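Local coordinates for protein KLLA0F20702p (Kluyveromyces lactis, PDB 5Y5A) that probably helps recruit telomerase to telomeres as the yeast Est1 subunit, through its association with Cdc13, at residues F399-I410 and Y422-I433. Residues are numbered along the deposited sequence; the frame is centred on the assembly and turned at random.
Sequences FKFFTHLIDKVI and YLAMARIMMCWI
F402 and M429 both set CG opposite their own carbonyl carbon (chi1 -74° and -64°), which points the two side chains at each other from facing helices; M429 stays straight past CG, and its thioether lies along the ring. They meet in an antiparallel helix pair of the alpha-helical Est1 DNA/RNA-binding domain, formed by consecutive helices 385-410 and 421-433; the axes of segments 399-410 and 422-433 approach to 10.9 Å. M429 covers one face of the F402 ring: CG makes a CH-pi contact 4.0 Å from the centroid, almost on the normal, while SD, shifted toward the CB end of the phenylalanine, makes a Met-aromatic contact 4.1 Å from that centroid. Beyond SD, M429 CE reaches L405 CD1 at 3.7 Å, and M429 as a whole is a knob in the hole made by F402, L405, I406 and I410. W432 meets the far end of the F402 ring rim to rim, with the planes at 82° and W432 CZ3 3.6 Å from F402 CZ; its indole NE1 is hydrogen-bonded to H373 of helix 339-379, which also packs against F402 through L365. Cutting F402 back to an alanine is likely to take the aromatic face from the M429 thioether and leave W432 CZ3 with F399 CE1 but no F402 partner, opening a gap between the helices. F399 continues the apolar seam, its CE2 touching I433 CD1 at 3.8 Å. Near the linker between the helices, I410 is the reciprocal knob, seated among Y422, L423, M425 and A426, with CD1 3.5 Å from Y422 O. Beside it, V409 CG1 abuts the edge of the Y422 ring, 3.4 Å from CE1.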
loop_
_atom_site.group_PDB
_atom_site.type_symbol
_atom_site.label_atom_id
_atom_site.label_comp_id
_atom_site.label_asym_id
_atom_site.label_seq_id
_atom_site.Cartn_x
_atom_site.Cartn_y
_atom_site.Cartn_z
ATOM N N PHE A 399 -4.431 -15.819 -12.637
ATOM C CA PHE A 399 -5.294 -15.533 -13.780
ATOM C C PHE A 399 -6.656 -16.205 -13.638
ATOM O O PHE A 399 -7.644 -15.736 -14.193
ATOM C CB PHE A 399 -4.594 -15.927 -15.081
ATOM C CG PHE A 399 -3.699 -14.842 -15.604
ATOM C CD1 PHE A 399 -2.422 -14.676 -15.095
ATOM C CD2 PHE A 399 -4.167 -13.933 -16.536
ATOM C CE1 PHE A 399 -1.599 -13.654 -15.552
ATOM C CE2 PHE A 399 -3.350 -12.902 -16.993
ATOM C CZ PHE A 399 -2.066 -12.768 -16.504
ATOM N N LYS A 400 -6.713 -17.276 -12.857
ATOM C CA LYS A 400 -7.989 -17.862 -12.484
ATOM C C LYS A 400 -8.816 -16.826 -11.711
ATOM O O LYS A 400 -10.012 -16.658 -11.955
ATOM C CB LYS A 400 -7.773 -19.122 -11.643
ATOM C CG LYS A 400 -9.057 -19.826 -11.265
ATOM C CD LYS A 400 -8.789 -21.108 -10.500
ATOM C CE LYS A 400 -10.100 -21.809 -10.172
ATOM N NZ LYS A 400 -9.893 -23.123 -9.506
ATOM N N PHE A 401 -8.156 -16.126 -10.788
ATOM C CA PHE A 401 -8.783 -15.063 -9.998
ATOM C C PHE A 401 -9.267 -13.920 -10.890
ATOM O O PHE A 401 -10.381 -13.417 -10.717
ATOM C CB PHE A 401 -7.795 -14.533 -8.955
ATOM C CG PHE A 401 -8.410 -13.607 -7.950
ATOM C CD1 PHE A 401 -9.000 -14.106 -6.800
ATOM C CD2 PHE A 401 -8.382 -12.234 -8.145
ATOM C CE1 PHE A 401 -9.558 -13.256 -5.859
ATOM C CE2 PHE A 401 -8.944 -11.374 -7.208
ATOM C CZ PHE A 401 -9.531 -11.885 -6.070
ATOM N N PHE A 402 -8.412 -13.520 -11.833
ATOM C CA PHE A 402 -8.755 -12.519 -12.850
ATOM C C PHE A 402 -10.032 -12.883 -13.602
ATOM O O PHE A 402 -10.981 -12.106 -13.645
ATOM C CB PHE A 402 -7.623 -12.361 -13.877
ATOM C CG PHE A 402 -6.418 -11.613 -13.373
ATOM C CD1 PHE A 402 -6.296 -11.260 -12.040
ATOM C CD2 PHE A 402 -5.400 -11.263 -14.252
ATOM C CE1 PHE A 402 -5.188 -10.575 -11.594
ATOM C CE2 PHE A 402 -4.289 -10.579 -13.811
ATOM C CZ PHE A 402 -4.182 -10.234 -12.475
ATOM N N THR A 403 -10.050 -14.067 -14.208
ATOM C CA THR A 403 -11.191 -14.459 -15.025
ATOM C C THR A 403 -12.449 -14.606 -14.180
ATOM O O THR A 403 -13.554 -14.343 -14.649
ATOM C CB THR A 403 -10.924 -15.767 -15.788
ATOM O OG1 THR A 403 -10.676 -16.826 -14.859
ATOM C CG2 THR A 403 -9.717 -15.607 -16.676
ATOM N N HIS A 404 -12.285 -15.020 -12.932
ATOM C CA HIS A 404 -13.422 -15.070 -12.016
ATOM C C HIS A 404 -13.956 -13.652 -11.767
ATOM O O HIS A 404 -15.160 -13.410 -11.866
ATOM C CB HIS A 404 -13.031 -15.740 -10.696
ATOM C CG HIS A 404 -14.187 -15.997 -9.787
ATOM N ND1 HIS A 404 -15.168 -16.923 -10.072
ATOM C CD2 HIS A 404 -14.525 -15.447 -8.596
ATOM C CE1 HIS A 404 -16.059 -16.935 -9.097
ATOM N NE2 HIS A 404 -15.689 -16.049 -8.187
ATOM N N LEU A 405 -13.053 -12.720 -11.467
ATOM C CA LEU A 405 -13.409 -11.308 -11.324
ATOM C C LEU A 405 -14.114 -10.767 -12.556
ATOM O O LEU A 405 -15.124 -10.097 -12.453
ATOM C CB LEU A 405 -12.172 -10.454 -11.068
ATOM C CG LEU A 405 -11.682 -10.327 -9.633
ATOM C CD1 LEU A 405 -10.654 -9.210 -9.539
ATOM C CD2 LEU A 405 -12.866 -10.077 -8.717
ATOM N N ILE A 406 -13.541 -11.030 -13.723
ATOM C CA ILE A 406 -14.113 -10.541 -14.966
ATOM C C ILE A 406 -15.474 -11.186 -15.243
ATOM O O ILE A 406 -16.467 -10.492 -15.444
ATOM C CB ILE A 406 -13.169 -10.804 -16.149
ATOM C CG1 ILE A 406 -11.877 -10.009 -15.959
ATOM C CG2 ILE A 406 -13.865 -10.442 -17.468
ATOM C CD1 ILE A 406 -10.709 -10.512 -16.766
ATOM N N ASP A 407 -15.517 -12.515 -15.233
ATOM C CA ASP A 407 -16.733 -13.231 -15.598
ATOM C C ASP A 407 -17.878 -12.978 -14.620
ATOM O O ASP A 407 -19.002 -12.756 -15.045
ATOM C CB ASP A 407 -16.474 -14.741 -15.697
ATOM C CG ASP A 407 -15.490 -15.101 -16.810
ATOM O OD1 ASP A 407 -15.102 -14.207 -17.591
ATOM O OD2 ASP A 407 -15.099 -16.282 -16.902
ATOM N N LYS A 408 -17.617 -13.001 -13.314
ATOM C CA LYS A 408 -18.738 -12.966 -12.372
ATOM C C LYS A 408 -18.996 -11.583 -11.788
ATOM O O LYS A 408 -20.040 -11.362 -11.172
ATOM C CB LYS A 408 -18.527 -13.970 -11.228
ATOM C CG LYS A 408 -18.141 -15.379 -11.664
ATOM C CD LYS A 408 -19.219 -16.039 -12.497
ATOM C CE LYS A 408 -18.782 -17.429 -12.923
ATOM N NZ LYS A 408 -19.715 -18.013 -13.919
ATOM N N VAL A 409 -18.069 -10.645 -11.969
ATOM C CA VAL A 409 -18.259 -9.344 -11.329
ATOM C C VAL A 409 -18.274 -8.184 -12.326
ATOM O O VAL A 409 -19.301 -7.533 -12.499
ATOM C CB VAL A 409 -17.179 -9.070 -10.245
ATOM C CG1 VAL A 409 -17.479 -7.772 -9.528
ATOM C CG2 VAL A 409 -17.122 -10.217 -9.243
ATOM N N ILE A 410 -17.145 -7.928 -12.976
ATOM C CA ILE A 410 -17.032 -6.783 -13.874
ATOM C C ILE A 410 -18.031 -6.889 -15.030
ATOM O O ILE A 410 -18.635 -5.889 -15.417
ATOM C CB ILE A 410 -15.595 -6.634 -14.429
ATOM C CG1 ILE A 410 -14.578 -6.579 -13.279
ATOM C CG2 ILE A 410 -15.483 -5.384 -15.279
ATOM C CD1 ILE A 410 -13.106 -6.526 -13.735
ATOM N N TYR A 422 -15.007 -1.287 -10.349
ATOM C CA TYR A 422 -15.281 -2.300 -11.364
ATOM C C TYR A 422 -14.379 -2.167 -12.585
ATOM O O TYR A 422 -13.685 -3.117 -12.941
ATOM C CB TYR A 422 -16.752 -2.246 -11.758
ATOM C CG TYR A 422 -17.622 -2.702 -10.620
ATOM C CD1 TYR A 422 -17.562 -4.019 -10.176
ATOM C CD2 TYR A 422 -18.463 -1.824 -9.960
ATOM C CE1 TYR A 422 -18.337 -4.455 -9.132
ATOM C CE2 TYR A 422 -19.247 -2.255 -8.895
ATOM C CZ TYR A 422 -19.176 -3.578 -8.488
ATOM O OH TYR A 422 -19.946 -4.038 -7.436
ATOM N N LEU A 423 -14.350 -0.990 -13.201
ATOM C CA LEU A 423 -13.487 -0.788 -14.361
ATOM C C LEU A 423 -12.036 -0.493 -13.948
ATOM O O LEU A 423 -11.108 -0.731 -14.715
ATOM C CB LEU A 423 -14.040 0.334 -15.241
ATOM C CG LEU A 423 -15.361 0.019 -15.971
ATOM C CD1 LEU A 423 -15.672 1.084 -17.007
ATOM C CD2 LEU A 423 -15.322 -1.357 -16.635
ATOM N N ALA A 424 -11.843 0.008 -12.731
ATOM C CA ALA A 424 -10.491 0.235 -12.207
ATOM C C ALA A 424 -9.719 -1.071 -12.086
ATOM O O ALA A 424 -8.523 -1.116 -12.349
ATOM C CB ALA A 424 -10.542 0.933 -10.857
ATOM N N MET A 425 -10.407 -2.135 -11.694
ATOM C CA MET A 425 -9.781 -3.450 -11.588
ATOM C C MET A 425 -9.317 -3.944 -12.955
ATOM O O MET A 425 -8.233 -4.513 -13.080
ATOM C CB MET A 425 -10.746 -4.466 -10.948
ATOM C CG MET A 425 -10.867 -4.318 -9.426
ATOM S SD MET A 425 -11.819 -5.616 -8.602
ATOM C CE MET A 425 -13.410 -5.447 -9.402
ATOM N N ALA A 426 -10.127 -3.715 -13.983
ATOM C CA ALA A 426 -9.709 -4.071 -15.339
ATOM C C ALA A 426 -8.476 -3.270 -15.777
ATOM O O ALA A 426 -7.587 -3.820 -16.429
ATOM C CB ALA A 426 -10.862 -3.876 -16.329
ATOM N N ARG A 427 -8.418 -1.982 -15.427
ATOM C CA ARG A 427 -7.267 -1.144 -15.790
ATOM C C ARG A 427 -5.991 -1.688 -15.168
ATOM O O ARG A 427 -4.938 -1.740 -15.796
ATOM C CB ARG A 427 -7.450 0.305 -15.334
ATOM C CG ARG A 427 -8.397 1.146 -16.157
ATOM C CD ARG A 427 -8.336 2.586 -15.683
ATOM N NE ARG A 427 -7.011 3.171 -15.879
ATOM C CZ ARG A 427 -6.500 4.128 -15.109
ATOM N NH1 ARG A 427 -5.289 4.614 -15.358
ATOM N NH2 ARG A 427 -7.202 4.599 -14.083
ATOM N N ILE A 428 -6.113 -2.086 -13.912
ATOM C CA ILE A 428 -4.985 -2.537 -13.126
ATOM C C ILE A 428 -4.412 -3.854 -13.664
ATOM O O ILE A 428 -3.186 -4.011 -13.767
ATOM C CB ILE A 428 -5.414 -2.647 -11.664
ATOM C CG1 ILE A 428 -5.541 -1.237 -11.093
ATOM C CG2 ILE A 428 -4.458 -3.493 -10.854
ATOM C CD1 ILE A 428 -6.249 -1.200 -9.791
ATOM N N MET A 429 -5.295 -4.775 -14.042
ATOM C CA MET A 429 -4.872 -6.013 -14.687
ATOM C C MET A 429 -4.049 -5.728 -15.946
ATOM O O MET A 429 -2.947 -6.244 -16.107
ATOM C CB MET A 429 -6.085 -6.884 -15.040
ATOM C CG MET A 429 -6.895 -7.373 -13.828
ATOM S SD MET A 429 -8.267 -8.453 -14.324
ATOM C CE MET A 429 -9.312 -8.404 -12.870
ATOM N N MET A 430 -4.586 -4.887 -16.825
ATOM C CA MET A 430 -3.929 -4.588 -18.085
ATOM C C MET A 430 -2.620 -3.841 -17.880
ATOM O O MET A 430 -1.637 -4.104 -18.562
ATOM C CB MET A 430 -4.856 -3.781 -18.990
ATOM C CG MET A 430 -6.171 -4.478 -19.264
ATOM S SD MET A 430 -5.927 -6.184 -19.797
ATOM C CE MET A 430 -5.021 -5.895 -21.301
ATOM N N CYS A 431 -2.610 -2.910 -16.940
ATOM C CA CYS A 431 -1.397 -2.154 -16.667
ATOM C C CYS A 431 -0.316 -3.056 -16.093
ATOM O O CYS A 431 0.869 -2.894 -16.400
ATOM C CB CYS A 431 -1.686 -0.999 -15.717
ATOM S SG CYS A 431 -2.509 0.372 -16.528
ATOM N N TRP A 432 -0.723 -4.012 -15.268
ATOM C CA TRP A 432 0.223 -4.987 -14.741
ATOM C C TRP A 432 0.774 -5.844 -15.867
ATOM O O TRP A 432 1.992 -6.009 -16.011
ATOM C CB TRP A 432 -0.438 -5.882 -13.693
ATOM C CG TRP A 432 0.494 -6.921 -13.135
ATOM C CD1 TRP A 432 1.729 -6.706 -12.581
ATOM C CD2 TRP A 432 0.259 -8.332 -13.053
ATOM N NE1 TRP A 432 2.278 -7.900 -12.165
ATOM C CE2 TRP A 432 1.390 -8.911 -12.432
ATOM C CE3 TRP A 432 -0.800 -9.163 -13.435
ATOM C CZ2 TRP A 432 1.493 -10.282 -12.198
ATOM C CZ3 TRP A 432 -0.700 -10.525 -13.190
ATOM C CH2 TRP A 432 0.442 -11.068 -12.584
ATOM N N ILE A 433 -0.141 -6.383 -16.667
ATOM C CA ILE A 433 0.216 -7.305 -17.734
ATOM C C ILE A 433 1.188 -6.670 -18.731
ATOM O O ILE A 433 2.164 -7.308 -19.121
ATOM C CB ILE A 433 -1.050 -7.817 -18.443
ATOM C CG1 ILE A 433 -1.810 -8.761 -17.503
ATOM C CG2 ILE A 433 -0.707 -8.540 -19.734
ATOM C CD1 ILE A 433 -3.150 -9.219 -18.022
#